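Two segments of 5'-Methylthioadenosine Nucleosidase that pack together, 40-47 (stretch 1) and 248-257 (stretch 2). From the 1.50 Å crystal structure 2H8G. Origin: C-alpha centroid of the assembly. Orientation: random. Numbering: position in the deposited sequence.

Stretch 1 (40-47) LPLVNKFG
Stretch 2 (248-257) LEGTATKVIN

The most unusual feature of this contact is that its centre is polar, yet no hydrogen bond crosses it. The hydroxyl of T253 meets the edge of the F46 ring, near its plane, with OG1 3.2 Å from CE1 of F46. Ring-edge C-H groups carry slight positive charge, so an oxygen is well tolerated there. The same OG1 lies 3.0 Å from E249 O and 2.6 Å from E249 OE2, both within its own helix; the geometry does not settle which acceptor receives its proton. T253 adopts the m rotamer (chi1 -64°), which tucks the hydroxyl back toward the preceding turn.

Both segments are helical, 40-45 and 248-257, and their axes approach to 9.2 Å with 48° between their N-to-C directions (signed crossing angle -48°). L42 and E249 mark the register: their CA atoms, 5.3 Å apart, are the nearest pair. The second helix is regular, with i to i+4 bonds running from A252 N to L248 O (2.9 Å) through N257 N to T253 O (3.0 Å). The first is kinked where N of P41, a proline without an N-H, and N of L42 lack bonds to the turn before. N44 N, K45 N and F46 N bond to L40 O, P41 O and L42 O at 2.9, 3.1 and 3.2 Å. F46 leaves helical values (phi/psi -105/11), and G47 follows at 53/44, a positive phi that glycine accommodates easily; a weak bond joins G47 N to N44 O at 3.2 Å.

Where the backbones come nearest, the CA-to-CB bond of P41 (C-gamma exo) points toward the second helix, with CB 4.0 Å from E249 CB; P41 O lies 3.7 Å from E249 CG. E249 (chi 172°, -84°, -60°) thus offers methylenes before ending in its carboxylate. K45 (t, p, t, t) contributes aliphatic carbons: CG is 3.4 Å from E249 OE2 and 3.5 Å from T253 OG1. K45 NZ ends 4.7 Å from E249 OE2, too far for a salt bridge.

Apolar packing completes the contact. The CA-to-CB bond of L42 points sideways, but its t, p rotamer (-171°, 61°) carries CD1 to 3.8 Å from A252 CB. Alanine's methyl points toward the first helix, a small apolar surface for L42. One turn later, I256 (m, m; -76°, -57°) places CG2 3.7 Å from CE2 of F46, oblique to the ring. With chi1 -67° and chi2 70°, the phenyl ring spans from T253 to I256 in an interface burying 346 Å², both sides summed.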

# COMPACT_ATOMS: atom_id res chain seq x y z
N LEU A 40 -5.39 21.84 3.32
CA LEU A 40 -5.23 23.29 3.42
C LEU A 40 -6.31 23.98 4.24
O LEU A 40 -6.00 24.79 5.11
CB LEU A 40 -5.16 23.92 2.02
CG LEU A 40 -3.87 23.65 1.24
CD1 LEU A 40 -3.97 24.27 -0.15
CD2 LEU A 40 -2.68 24.22 2.01
N PRO A 41 -7.59 23.68 3.99
CA PRO A 41 -8.66 24.33 4.76
C PRO A 41 -8.45 24.16 6.26
O PRO A 41 -8.65 25.10 7.04
CB PRO A 41 -9.92 23.62 4.27
CG PRO A 41 -9.57 23.29 2.84
CD PRO A 41 -8.16 22.78 2.97
N LEU A 42 -8.05 22.96 6.67
CA LEU A 42 -7.83 22.65 8.08
C LEU A 42 -6.54 23.30 8.59
O LEU A 42 -6.49 23.78 9.72
CB LEU A 42 -7.76 21.13 8.28
CG LEU A 42 -7.73 20.62 9.72
CD1 LEU A 42 -9.01 21.04 10.44
CD2 LEU A 42 -7.61 19.11 9.72
N VAL A 43 -5.51 23.31 7.75
CA VAL A 43 -4.23 23.91 8.13
C VAL A 43 -4.43 25.40 8.42
O VAL A 43 -3.96 25.90 9.45
CB VAL A 43 -3.19 23.76 6.99
CG1 VAL A 43 -1.94 24.58 7.31
CG2 VAL A 43 -2.83 22.29 6.82
N ASN A 44 -5.12 26.09 7.52
CA ASN A 44 -5.38 27.52 7.67
C ASN A 44 -6.27 27.80 8.87
O ASN A 44 -6.08 28.80 9.57
CB ASN A 44 -6.03 28.05 6.39
CG ASN A 44 -5.09 28.02 5.19
OD1 ASN A 44 -5.53 28.13 4.04
ND2 ASN A 44 -3.80 27.87 5.46
N LYS A 45 -7.24 26.92 9.11
CA LYS A 45 -8.16 27.09 10.23
C LYS A 45 -7.44 27.13 11.57
O LYS A 45 -7.79 27.93 12.44
CB LYS A 45 -9.19 25.95 10.23
CG LYS A 45 -10.16 26.00 11.40
CD LYS A 45 -11.02 27.25 11.37
CE LYS A 45 -11.98 27.28 12.55
NZ LYS A 45 -12.87 28.47 12.51
N PHE A 46 -6.44 26.28 11.74
CA PHE A 46 -5.69 26.24 12.99
C PHE A 46 -4.31 26.87 12.86
O PHE A 46 -3.47 26.75 13.75
CB PHE A 46 -5.56 24.80 13.50
CG PHE A 46 -6.86 24.19 13.92
CD1 PHE A 46 -7.83 23.86 12.98
CD2 PHE A 46 -7.13 23.96 15.27
CE1 PHE A 46 -9.06 23.31 13.38
CE2 PHE A 46 -8.35 23.42 15.68
CZ PHE A 46 -9.31 23.09 14.73
N GLY A 47 -4.08 27.55 11.74
CA GLY A 47 -2.81 28.21 11.51
C GLY A 47 -1.60 27.31 11.66
O GLY A 47 -0.60 27.71 12.27
N LEU A 248 -15.87 19.55 5.44
CA LEU A 248 -15.00 18.60 6.11
C LEU A 248 -14.20 19.32 7.20
O LEU A 248 -14.03 18.81 8.30
CB LEU A 248 -14.05 17.95 5.10
CG LEU A 248 -13.02 16.96 5.63
CD1 LEU A 248 -13.71 15.83 6.37
CD2 LEU A 248 -12.19 16.42 4.47
N GLU A 249 -13.71 20.51 6.87
CA GLU A 249 -12.95 21.30 7.84
C GLU A 249 -13.81 21.63 9.05
O GLU A 249 -13.37 21.48 10.19
CB GLU A 249 -12.45 22.60 7.18
CG GLU A 249 -11.81 23.60 8.15
CD GLU A 249 -12.83 24.48 8.84
OE1 GLU A 249 -13.57 25.21 8.14
OE2 GLU A 249 -12.90 24.45 10.09
N GLY A 250 -15.04 22.07 8.81
CA GLY A 250 -15.93 22.41 9.90
C GLY A 250 -16.11 21.28 10.89
O GLY A 250 -16.07 21.49 12.11
N THR A 251 -16.30 20.07 10.38
CA THR A 251 -16.47 18.92 11.24
C THR A 251 -15.16 18.56 11.92
O THR A 251 -15.13 18.27 13.11
CB THR A 251 -16.99 17.71 10.43
OG1 THR A 251 -18.25 18.05 9.84
CG2 THR A 251 -17.18 16.49 11.34
N ALA A 252 -14.06 18.60 11.17
CA ALA A 252 -12.75 18.28 11.73
C ALA A 252 -12.44 19.21 12.90
O ALA A 252 -11.87 18.80 13.90
CB ALA A 252 -11.67 18.39 10.67
N THR A 253 -12.83 20.47 12.76
CA THR A 253 -12.59 21.45 13.81
C THR A 253 -13.39 21.11 15.05
O THR A 253 -12.88 21.19 16.17
CB THR A 253 -12.96 22.87 13.34
OG1 THR A 253 -12.10 23.24 12.25
CG2 THR A 253 -12.79 23.86 14.47
N LYS A 254 -14.65 20.71 14.87
CA LYS A 254 -15.49 20.34 16.00
C LYS A 254 -14.94 19.09 16.67
O LYS A 254 -15.03 18.94 17.89
CB LYS A 254 -16.93 20.09 15.54
CG LYS A 254 -17.65 21.35 15.09
CD LYS A 254 -19.07 21.03 14.65
CE LYS A 254 -19.80 22.29 14.20
NZ LYS A 254 -19.92 23.27 15.31
N VAL A 255 -14.37 18.19 15.88
CA VAL A 255 -13.82 16.97 16.44
C VAL A 255 -12.59 17.30 17.28
O VAL A 255 -12.43 16.77 18.38
CB VAL A 255 -13.44 15.98 15.31
CG1 VAL A 255 -12.62 14.83 15.87
CG2 VAL A 255 -14.72 15.43 14.66
N ILE A 256 -11.73 18.18 16.78
CA ILE A 256 -10.54 18.57 17.51
C ILE A 256 -10.90 19.21 18.85
O ILE A 256 -10.33 18.87 19.89
CB ILE A 256 -9.67 19.54 16.69
CG1 ILE A 256 -8.92 18.77 15.61
CG2 ILE A 256 -8.68 20.26 17.60
CD1 ILE A 256 -8.05 17.64 16.15
N ASN A 257 -11.86 20.13 18.83
CA ASN A 257 -12.27 20.79 20.06
C ASN A 257 -12.95 19.84 21.04
O ASN A 257 -12.93 20.07 22.25
CB ASN A 257 -13.19 21.98 19.74
CG ASN A 257 -12.41 23.19 19.29
OD1 ASN A 257 -11.52 23.68 19.99
ND2 ASN A 257 -12.73 23.70 18.10